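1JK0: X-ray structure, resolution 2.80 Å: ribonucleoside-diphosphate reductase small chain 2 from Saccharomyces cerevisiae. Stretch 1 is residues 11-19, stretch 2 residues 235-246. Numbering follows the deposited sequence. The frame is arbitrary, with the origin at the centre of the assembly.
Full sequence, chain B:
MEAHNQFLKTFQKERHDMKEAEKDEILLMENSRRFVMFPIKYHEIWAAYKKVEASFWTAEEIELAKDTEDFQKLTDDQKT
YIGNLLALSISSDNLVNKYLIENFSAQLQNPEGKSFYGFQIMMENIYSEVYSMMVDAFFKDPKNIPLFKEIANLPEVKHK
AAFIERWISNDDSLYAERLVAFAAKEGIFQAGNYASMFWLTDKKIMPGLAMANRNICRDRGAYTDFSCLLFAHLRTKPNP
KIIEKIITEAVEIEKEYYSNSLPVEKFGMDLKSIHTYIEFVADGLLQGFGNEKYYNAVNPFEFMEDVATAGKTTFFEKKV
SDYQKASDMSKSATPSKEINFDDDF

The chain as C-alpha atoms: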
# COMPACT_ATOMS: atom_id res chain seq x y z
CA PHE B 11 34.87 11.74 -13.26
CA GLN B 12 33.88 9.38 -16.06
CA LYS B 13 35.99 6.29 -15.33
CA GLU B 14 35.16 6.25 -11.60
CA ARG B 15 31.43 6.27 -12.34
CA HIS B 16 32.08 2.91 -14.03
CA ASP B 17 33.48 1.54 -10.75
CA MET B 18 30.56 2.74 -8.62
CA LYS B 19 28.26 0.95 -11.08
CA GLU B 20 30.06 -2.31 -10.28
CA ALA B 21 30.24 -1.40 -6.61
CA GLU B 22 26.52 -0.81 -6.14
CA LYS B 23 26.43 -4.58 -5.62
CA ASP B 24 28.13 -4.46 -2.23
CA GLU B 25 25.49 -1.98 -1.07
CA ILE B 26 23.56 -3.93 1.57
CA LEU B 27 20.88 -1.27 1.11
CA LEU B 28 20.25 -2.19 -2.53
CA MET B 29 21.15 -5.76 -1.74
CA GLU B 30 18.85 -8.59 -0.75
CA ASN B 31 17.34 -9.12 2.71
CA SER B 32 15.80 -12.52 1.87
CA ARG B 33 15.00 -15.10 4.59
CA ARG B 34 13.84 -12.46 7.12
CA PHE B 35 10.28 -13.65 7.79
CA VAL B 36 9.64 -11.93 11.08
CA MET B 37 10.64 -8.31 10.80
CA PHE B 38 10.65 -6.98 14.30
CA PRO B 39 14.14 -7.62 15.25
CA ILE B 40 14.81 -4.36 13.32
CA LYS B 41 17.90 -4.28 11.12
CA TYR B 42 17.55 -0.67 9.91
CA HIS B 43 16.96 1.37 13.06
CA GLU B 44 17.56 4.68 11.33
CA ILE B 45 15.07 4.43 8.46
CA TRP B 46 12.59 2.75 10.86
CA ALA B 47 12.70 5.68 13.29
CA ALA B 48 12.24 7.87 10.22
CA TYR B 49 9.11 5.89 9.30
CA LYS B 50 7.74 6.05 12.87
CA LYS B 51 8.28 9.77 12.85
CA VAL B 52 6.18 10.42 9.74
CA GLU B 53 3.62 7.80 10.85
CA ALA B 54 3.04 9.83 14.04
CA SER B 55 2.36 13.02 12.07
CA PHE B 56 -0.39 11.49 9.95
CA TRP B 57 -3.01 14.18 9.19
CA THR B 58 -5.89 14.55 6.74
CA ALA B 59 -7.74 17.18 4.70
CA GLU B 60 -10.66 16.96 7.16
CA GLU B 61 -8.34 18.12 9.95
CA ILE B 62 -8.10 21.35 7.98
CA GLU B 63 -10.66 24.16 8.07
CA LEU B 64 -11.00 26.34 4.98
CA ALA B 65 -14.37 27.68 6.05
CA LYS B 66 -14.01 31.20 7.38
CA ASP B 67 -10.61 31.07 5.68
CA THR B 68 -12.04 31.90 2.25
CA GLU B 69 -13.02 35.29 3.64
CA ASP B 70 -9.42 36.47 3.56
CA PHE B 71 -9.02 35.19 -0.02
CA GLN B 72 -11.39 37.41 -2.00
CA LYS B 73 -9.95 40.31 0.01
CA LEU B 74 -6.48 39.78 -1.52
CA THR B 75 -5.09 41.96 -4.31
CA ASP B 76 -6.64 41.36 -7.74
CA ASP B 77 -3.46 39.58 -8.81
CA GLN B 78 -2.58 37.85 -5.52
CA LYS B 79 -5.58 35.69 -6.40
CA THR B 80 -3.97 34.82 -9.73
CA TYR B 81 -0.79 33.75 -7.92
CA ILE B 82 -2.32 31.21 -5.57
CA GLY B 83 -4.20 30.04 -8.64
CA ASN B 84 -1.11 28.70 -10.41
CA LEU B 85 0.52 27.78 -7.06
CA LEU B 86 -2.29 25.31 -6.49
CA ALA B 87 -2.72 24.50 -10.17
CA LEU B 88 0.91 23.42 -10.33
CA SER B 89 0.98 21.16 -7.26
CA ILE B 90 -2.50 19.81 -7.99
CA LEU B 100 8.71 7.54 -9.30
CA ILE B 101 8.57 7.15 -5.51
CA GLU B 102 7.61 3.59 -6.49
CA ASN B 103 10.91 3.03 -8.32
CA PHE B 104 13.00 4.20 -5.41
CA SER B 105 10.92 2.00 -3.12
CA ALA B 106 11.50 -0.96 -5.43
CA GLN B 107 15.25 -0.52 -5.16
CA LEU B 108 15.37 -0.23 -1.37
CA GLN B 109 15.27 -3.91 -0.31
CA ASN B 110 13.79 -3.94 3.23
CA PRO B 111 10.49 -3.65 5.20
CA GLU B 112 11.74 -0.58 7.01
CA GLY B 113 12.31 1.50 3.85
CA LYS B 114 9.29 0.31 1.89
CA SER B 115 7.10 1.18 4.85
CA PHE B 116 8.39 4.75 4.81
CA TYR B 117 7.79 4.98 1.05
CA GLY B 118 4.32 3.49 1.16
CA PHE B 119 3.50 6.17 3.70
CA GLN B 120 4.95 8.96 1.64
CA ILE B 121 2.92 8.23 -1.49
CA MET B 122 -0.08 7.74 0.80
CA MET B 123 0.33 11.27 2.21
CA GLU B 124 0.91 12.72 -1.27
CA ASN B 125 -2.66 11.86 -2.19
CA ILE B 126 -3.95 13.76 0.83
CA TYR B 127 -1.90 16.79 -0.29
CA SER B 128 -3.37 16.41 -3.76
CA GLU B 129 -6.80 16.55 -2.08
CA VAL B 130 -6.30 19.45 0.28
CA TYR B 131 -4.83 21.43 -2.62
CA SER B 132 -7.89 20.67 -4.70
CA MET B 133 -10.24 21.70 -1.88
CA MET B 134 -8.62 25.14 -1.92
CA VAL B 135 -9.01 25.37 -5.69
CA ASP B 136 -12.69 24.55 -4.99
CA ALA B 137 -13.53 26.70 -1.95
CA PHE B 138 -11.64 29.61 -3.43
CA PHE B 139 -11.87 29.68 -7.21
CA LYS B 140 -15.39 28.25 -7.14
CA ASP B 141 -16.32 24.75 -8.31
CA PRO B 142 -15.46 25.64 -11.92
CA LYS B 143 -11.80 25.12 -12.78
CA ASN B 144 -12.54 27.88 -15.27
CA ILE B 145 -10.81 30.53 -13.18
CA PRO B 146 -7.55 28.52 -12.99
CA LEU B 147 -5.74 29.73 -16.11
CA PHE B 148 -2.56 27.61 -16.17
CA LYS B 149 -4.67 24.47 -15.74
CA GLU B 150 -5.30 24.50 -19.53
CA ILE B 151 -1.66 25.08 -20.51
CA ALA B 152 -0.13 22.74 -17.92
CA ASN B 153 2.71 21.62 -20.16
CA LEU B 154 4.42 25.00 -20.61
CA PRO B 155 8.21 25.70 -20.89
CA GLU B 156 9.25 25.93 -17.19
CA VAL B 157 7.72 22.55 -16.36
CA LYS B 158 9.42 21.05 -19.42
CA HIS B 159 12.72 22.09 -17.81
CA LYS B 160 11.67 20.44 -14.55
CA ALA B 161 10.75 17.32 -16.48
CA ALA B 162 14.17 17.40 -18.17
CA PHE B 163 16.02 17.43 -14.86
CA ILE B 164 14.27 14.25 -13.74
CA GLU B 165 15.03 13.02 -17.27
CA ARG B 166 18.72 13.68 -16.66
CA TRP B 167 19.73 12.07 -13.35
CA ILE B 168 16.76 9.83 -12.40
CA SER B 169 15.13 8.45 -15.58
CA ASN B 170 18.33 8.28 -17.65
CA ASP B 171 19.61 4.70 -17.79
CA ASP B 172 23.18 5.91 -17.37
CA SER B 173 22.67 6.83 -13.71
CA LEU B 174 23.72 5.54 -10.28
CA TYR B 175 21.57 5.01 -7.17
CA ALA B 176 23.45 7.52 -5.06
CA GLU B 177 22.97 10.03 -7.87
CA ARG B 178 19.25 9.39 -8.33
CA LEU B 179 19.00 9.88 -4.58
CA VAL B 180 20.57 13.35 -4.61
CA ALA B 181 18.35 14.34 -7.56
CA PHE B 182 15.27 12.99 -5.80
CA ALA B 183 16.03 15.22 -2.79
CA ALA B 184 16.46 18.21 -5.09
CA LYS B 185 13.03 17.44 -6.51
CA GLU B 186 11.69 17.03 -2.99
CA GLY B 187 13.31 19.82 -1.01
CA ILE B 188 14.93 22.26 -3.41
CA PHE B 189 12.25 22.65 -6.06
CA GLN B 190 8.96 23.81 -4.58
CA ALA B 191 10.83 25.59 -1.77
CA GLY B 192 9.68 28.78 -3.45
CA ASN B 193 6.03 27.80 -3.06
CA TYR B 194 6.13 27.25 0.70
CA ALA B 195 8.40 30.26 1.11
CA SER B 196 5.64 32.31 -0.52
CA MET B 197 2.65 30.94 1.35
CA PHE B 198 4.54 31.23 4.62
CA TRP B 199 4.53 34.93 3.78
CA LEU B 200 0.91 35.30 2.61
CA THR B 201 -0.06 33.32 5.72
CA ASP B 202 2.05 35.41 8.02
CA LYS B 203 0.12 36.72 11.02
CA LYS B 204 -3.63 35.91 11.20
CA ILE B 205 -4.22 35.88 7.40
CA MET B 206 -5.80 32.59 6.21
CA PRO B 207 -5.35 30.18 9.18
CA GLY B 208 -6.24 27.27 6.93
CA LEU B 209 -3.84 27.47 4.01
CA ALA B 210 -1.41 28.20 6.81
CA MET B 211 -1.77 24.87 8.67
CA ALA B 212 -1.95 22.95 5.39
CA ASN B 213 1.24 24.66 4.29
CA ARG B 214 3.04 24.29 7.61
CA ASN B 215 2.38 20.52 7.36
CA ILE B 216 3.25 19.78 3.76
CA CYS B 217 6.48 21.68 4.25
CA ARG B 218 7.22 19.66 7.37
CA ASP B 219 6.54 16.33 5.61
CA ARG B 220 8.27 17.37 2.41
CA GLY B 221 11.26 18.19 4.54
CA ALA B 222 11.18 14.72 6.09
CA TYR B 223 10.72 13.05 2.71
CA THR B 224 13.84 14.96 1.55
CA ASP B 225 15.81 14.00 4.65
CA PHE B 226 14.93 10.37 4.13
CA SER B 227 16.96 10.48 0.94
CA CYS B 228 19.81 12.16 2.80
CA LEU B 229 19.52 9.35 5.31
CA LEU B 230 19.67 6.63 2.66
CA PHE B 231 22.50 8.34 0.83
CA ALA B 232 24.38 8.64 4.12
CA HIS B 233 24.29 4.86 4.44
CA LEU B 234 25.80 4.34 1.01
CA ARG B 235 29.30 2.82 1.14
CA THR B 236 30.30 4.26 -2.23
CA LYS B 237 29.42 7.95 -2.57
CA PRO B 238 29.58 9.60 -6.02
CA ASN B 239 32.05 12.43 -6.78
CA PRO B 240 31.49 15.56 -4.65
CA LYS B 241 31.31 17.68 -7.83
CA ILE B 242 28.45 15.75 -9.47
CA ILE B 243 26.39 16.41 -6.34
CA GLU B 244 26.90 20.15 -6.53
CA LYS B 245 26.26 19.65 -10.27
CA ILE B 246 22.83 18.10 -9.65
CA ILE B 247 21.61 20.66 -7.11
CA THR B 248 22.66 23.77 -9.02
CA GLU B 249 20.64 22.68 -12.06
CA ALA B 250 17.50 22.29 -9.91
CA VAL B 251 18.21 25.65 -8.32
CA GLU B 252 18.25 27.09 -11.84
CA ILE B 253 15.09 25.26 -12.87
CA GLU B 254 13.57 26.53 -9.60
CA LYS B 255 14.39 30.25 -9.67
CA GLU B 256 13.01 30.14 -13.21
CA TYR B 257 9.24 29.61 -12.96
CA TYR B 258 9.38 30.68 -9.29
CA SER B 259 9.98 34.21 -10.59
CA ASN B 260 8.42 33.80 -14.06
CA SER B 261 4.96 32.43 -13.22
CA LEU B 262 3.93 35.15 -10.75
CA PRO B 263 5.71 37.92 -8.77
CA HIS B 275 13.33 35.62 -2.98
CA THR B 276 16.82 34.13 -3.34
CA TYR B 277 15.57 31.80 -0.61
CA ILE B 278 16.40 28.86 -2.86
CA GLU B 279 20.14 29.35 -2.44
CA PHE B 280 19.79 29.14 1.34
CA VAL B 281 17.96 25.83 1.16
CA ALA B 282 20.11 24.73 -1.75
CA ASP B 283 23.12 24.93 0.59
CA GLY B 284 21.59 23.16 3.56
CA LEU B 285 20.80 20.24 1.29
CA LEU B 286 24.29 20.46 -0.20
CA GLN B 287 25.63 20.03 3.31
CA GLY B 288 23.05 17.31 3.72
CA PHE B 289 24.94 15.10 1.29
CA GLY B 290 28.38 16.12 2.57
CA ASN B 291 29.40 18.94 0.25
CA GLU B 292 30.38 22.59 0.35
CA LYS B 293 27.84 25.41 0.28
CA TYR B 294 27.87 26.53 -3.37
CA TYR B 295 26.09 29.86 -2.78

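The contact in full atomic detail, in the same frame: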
# COMPACT_ATOMS: atom_id res chain seq x y z
N PHE B 11 35.44 12.87 -14.06
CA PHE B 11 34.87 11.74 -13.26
C PHE B 11 34.01 10.81 -14.12
O PHE B 11 32.84 10.60 -13.83
CB PHE B 11 34.02 12.29 -12.10
CG PHE B 11 33.24 13.51 -12.46
CD1 PHE B 11 32.43 13.53 -13.59
CD2 PHE B 11 33.34 14.66 -11.69
CE1 PHE B 11 31.74 14.67 -13.95
CE2 PHE B 11 32.64 15.81 -12.04
CZ PHE B 11 31.84 15.81 -13.17
N GLN B 12 34.60 10.27 -15.17
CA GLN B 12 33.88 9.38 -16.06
C GLN B 12 34.19 7.94 -15.65
O GLN B 12 33.30 7.18 -15.29
CB GLN B 12 34.33 9.61 -17.52
CG GLN B 12 34.94 11.01 -17.81
CD GLN B 12 33.91 12.13 -17.88
OE1 GLN B 12 32.94 12.04 -18.63
NE2 GLN B 12 34.14 13.19 -17.11
N LYS B 13 35.48 7.61 -15.69
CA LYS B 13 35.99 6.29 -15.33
C LYS B 13 35.46 5.80 -13.98
O LYS B 13 34.90 4.70 -13.90
CB LYS B 13 37.53 6.32 -15.29
CG LYS B 13 38.16 6.86 -16.58
CD LYS B 13 39.64 7.25 -16.42
CE LYS B 13 40.18 7.92 -17.70
NZ LYS B 13 41.59 8.44 -17.59
N GLU B 14 35.62 6.61 -12.94
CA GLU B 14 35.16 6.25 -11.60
C GLU B 14 33.67 5.92 -11.51
O GLU B 14 33.26 5.08 -10.71
CB GLU B 14 35.50 7.35 -10.58
CG GLU B 14 35.24 8.78 -11.02
CD GLU B 14 35.70 9.80 -9.98
OE1 GLU B 14 35.04 9.93 -8.92
OE2 GLU B 14 36.74 10.48 -10.21
N ARG B 15 32.86 6.56 -12.34
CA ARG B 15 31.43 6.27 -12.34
C ARG B 15 31.25 4.81 -12.74
O ARG B 15 30.32 4.14 -12.29
CB ARG B 15 30.69 7.18 -13.31
CG ARG B 15 29.20 6.91 -13.37
CD ARG B 15 28.47 7.88 -14.30
NE ARG B 15 28.53 9.26 -13.83
CZ ARG B 15 27.92 10.28 -14.42
NH1 ARG B 15 27.20 10.07 -15.52
NH2 ARG B 15 28.03 11.51 -13.93
N HIS B 16 32.14 4.30 -13.59
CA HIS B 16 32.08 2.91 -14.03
C HIS B 16 32.30 1.94 -12.86
O HIS B 16 31.72 0.86 -12.82
CB HIS B 16 33.13 2.62 -15.11
CG HIS B 16 33.24 1.18 -15.48
ND1 HIS B 16 32.29 0.54 -16.25
CD2 HIS B 16 34.15 0.24 -15.15
CE1 HIS B 16 32.62 -0.74 -16.37
NE2 HIS B 16 33.74 -0.95 -15.72
N ASP B 17 33.16 2.35 -11.92
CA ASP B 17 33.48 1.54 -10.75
C ASP B 17 32.32 1.50 -9.76
O ASP B 17 32.00 0.44 -9.21
CB ASP B 17 34.74 2.07 -10.06
CG ASP B 17 35.99 1.89 -10.91
OD1 ASP B 17 37.10 2.17 -10.39
OD2 ASP B 17 35.88 1.48 -12.08
N MET B 18 31.70 2.65 -9.53
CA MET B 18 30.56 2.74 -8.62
C MET B 18 29.46 1.82 -9.14
O MET B 18 28.78 1.13 -8.38
CB MET B 18 30.07 4.18 -8.54
CG MET B 18 29.50 4.56 -7.19
SD MET B 18 29.08 6.32 -7.00
CE MET B 18 27.34 6.22 -6.80
N LYS B 19 29.27 1.80 -10.46
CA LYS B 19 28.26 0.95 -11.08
C LYS B 19 28.49 -0.52 -10.70
O LYS B 19 27.55 -1.27 -10.50
CB LYS B 19 28.30 1.09 -12.61
CG LYS B 19 28.06 2.50 -13.16
CD LYS B 19 28.42 2.57 -14.65
CE LYS B 19 28.22 3.97 -15.24
NZ LYS B 19 26.78 4.34 -15.40
N ARG B 235 27.87 3.07 0.97
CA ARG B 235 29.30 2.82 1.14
C ARG B 235 30.18 3.50 0.10
O ARG B 235 31.32 3.87 0.37
CB ARG B 235 29.55 1.33 1.07
CG ARG B 235 28.98 0.58 2.23
CD ARG B 235 28.99 -0.88 1.89
NE ARG B 235 28.62 -1.72 3.02
CZ ARG B 235 28.71 -3.03 3.00
NH1 ARG B 235 29.14 -3.64 1.90
NH2 ARG B 235 28.38 -3.74 4.07
N THR B 236 29.62 3.65 -1.10
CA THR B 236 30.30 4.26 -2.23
C THR B 236 29.54 5.53 -2.61
O THR B 236 28.47 5.46 -3.22
CB THR B 236 30.28 3.31 -3.44
OG1 THR B 236 30.46 1.96 -2.98
CG2 THR B 236 31.38 3.65 -4.42
N LYS B 237 30.07 6.69 -2.23
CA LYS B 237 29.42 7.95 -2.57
C LYS B 237 29.92 8.36 -3.96
O LYS B 237 30.99 7.94 -4.39
CB LYS B 237 29.80 9.03 -1.56
CG LYS B 237 29.59 8.65 -0.10
CD LYS B 237 28.15 8.88 0.34
CE LYS B 237 28.04 8.99 1.85
NZ LYS B 237 28.53 7.77 2.55
N PRO B 238 29.14 9.17 -4.69
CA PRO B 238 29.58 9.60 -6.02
C PRO B 238 30.51 10.80 -5.82
O PRO B 238 30.66 11.26 -4.69
CB PRO B 238 28.27 9.98 -6.69
CG PRO B 238 27.52 10.61 -5.55
CD PRO B 238 27.79 9.66 -4.39
N ASN B 239 31.11 11.30 -6.90
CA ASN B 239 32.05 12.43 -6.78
C ASN B 239 31.38 13.67 -6.21
O ASN B 239 30.28 14.04 -6.63
CB ASN B 239 32.65 12.77 -8.14
CG ASN B 239 34.00 13.45 -8.02
OD1 ASN B 239 35.04 12.78 -7.99
ND2 ASN B 239 34.00 14.77 -7.93
N PRO B 240 32.05 14.35 -5.26
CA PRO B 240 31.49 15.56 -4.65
C PRO B 240 31.04 16.64 -5.64
O PRO B 240 30.13 17.43 -5.34
CB PRO B 240 32.62 16.04 -3.74
CG PRO B 240 33.24 14.74 -3.30
CD PRO B 240 33.31 13.97 -4.61
N LYS B 241 31.66 16.68 -6.82
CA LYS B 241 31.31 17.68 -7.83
C LYS B 241 29.96 17.39 -8.49
O LYS B 241 29.16 18.31 -8.68
CB LYS B 241 32.42 17.80 -8.89
CG LYS B 241 33.40 18.97 -8.66
CD LYS B 241 34.44 19.12 -9.78
CE LYS B 241 35.50 18.01 -9.78
NZ LYS B 241 36.52 18.13 -8.69
N ILE B 242 29.71 16.13 -8.84
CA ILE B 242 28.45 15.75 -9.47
C ILE B 242 27.28 16.18 -8.59
O ILE B 242 26.25 16.65 -9.08
CB ILE B 242 28.36 14.23 -9.70
CG1 ILE B 242 29.54 13.75 -10.53
CG2 ILE B 242 27.07 13.90 -10.41
CD1 ILE B 242 29.57 12.26 -10.77
N ILE B 243 27.43 16.02 -7.28
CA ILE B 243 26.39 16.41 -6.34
C ILE B 243 26.08 17.88 -6.58
O ILE B 243 24.98 18.24 -6.99
CB ILE B 243 26.84 16.24 -4.88
CG1 ILE B 243 27.12 14.76 -4.60
CG2 ILE B 243 25.77 16.77 -3.94
CD1 ILE B 243 27.57 14.47 -3.20
N GLU B 244 27.07 18.73 -6.33
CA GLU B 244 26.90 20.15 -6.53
C GLU B 244 26.44 20.43 -7.96
O GLU B 244 25.87 21.49 -8.24
CB GLU B 244 28.22 20.88 -6.25
CG GLU B 244 28.08 22.39 -6.25
CD GLU B 244 29.37 23.09 -5.85
OE1 GLU B 244 30.39 22.89 -6.53
OE2 GLU B 244 29.34 23.84 -4.85
N LYS B 245 26.67 19.48 -8.87
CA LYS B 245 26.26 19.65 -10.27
C LYS B 245 24.77 19.34 -10.44
O LYS B 245 24.13 19.88 -11.34
CB LYS B 245 27.09 18.75 -11.20
CG LYS B 245 28.52 19.23 -11.46
CD LYS B 245 29.25 18.36 -12.51
CE LYS B 245 28.62 18.48 -13.90
NZ LYS B 245 29.27 17.62 -14.94
N ILE B 246 24.24 18.48 -9.59
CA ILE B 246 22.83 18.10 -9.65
C ILE B 246 21.94 19.15 -8.99
O ILE B 246 20.88 19.49 -9.51
CB ILE B 246 22.60 16.73 -8.99
CG1 ILE B 246 23.47 15.68 -9.68
CG2 ILE B 246 21.13 16.34 -9.09
CD1 ILE B 246 23.40 14.31 -9.07

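Stretch 1 winds into a helix that runs on past Lys19, with Met18 N hydrogen-bonded to Glu14 O (3.1 Å) and Lys19 N to Arg15 O (3.2 Å). Stretch 2 first runs alongside it as an extended segment, Thr236 to Asn239, and then turns aside into a helix from Pro240, with Asn239 in the N-cap position. The extended segment runs in the opposite sense to stretch 1: Met18 lies nearest Thr236, Arg15 nearest Pro238 and Phe11 nearest Asn239, at CA-CA distances of 6.6, 7.4 and 7.1 Å. Phe11, Glu14 and Met18 all aim CA-to-CB toward stretch 2, a spacing of three and four residues.

Two apolar contacts anchor the ends. Phe11 lays one ring face over Ile242, whose CG1 sits 3.9 Å from the centroid of the Phe11 ring and almost on its normal, a CH-pi contact. The aliphatic part of Lys241 and the amine of Lys245 approach the ring edge, Lys245 NZ lying 3.6 Å from Phe11 CZ. At the other end, buried Met18 fits against the extended segment: its CG is 3.5 Å from Thr236 CG2, its SD 3.8 Å from Pro238 CB.

Between them, Arg15, t at chi1 and chi2 and m at chi3, brings its NH2 to 3.6 Å from Ile242 CD1, guanidinium edge against methyl. The contact buries 473 Å², both sides summed.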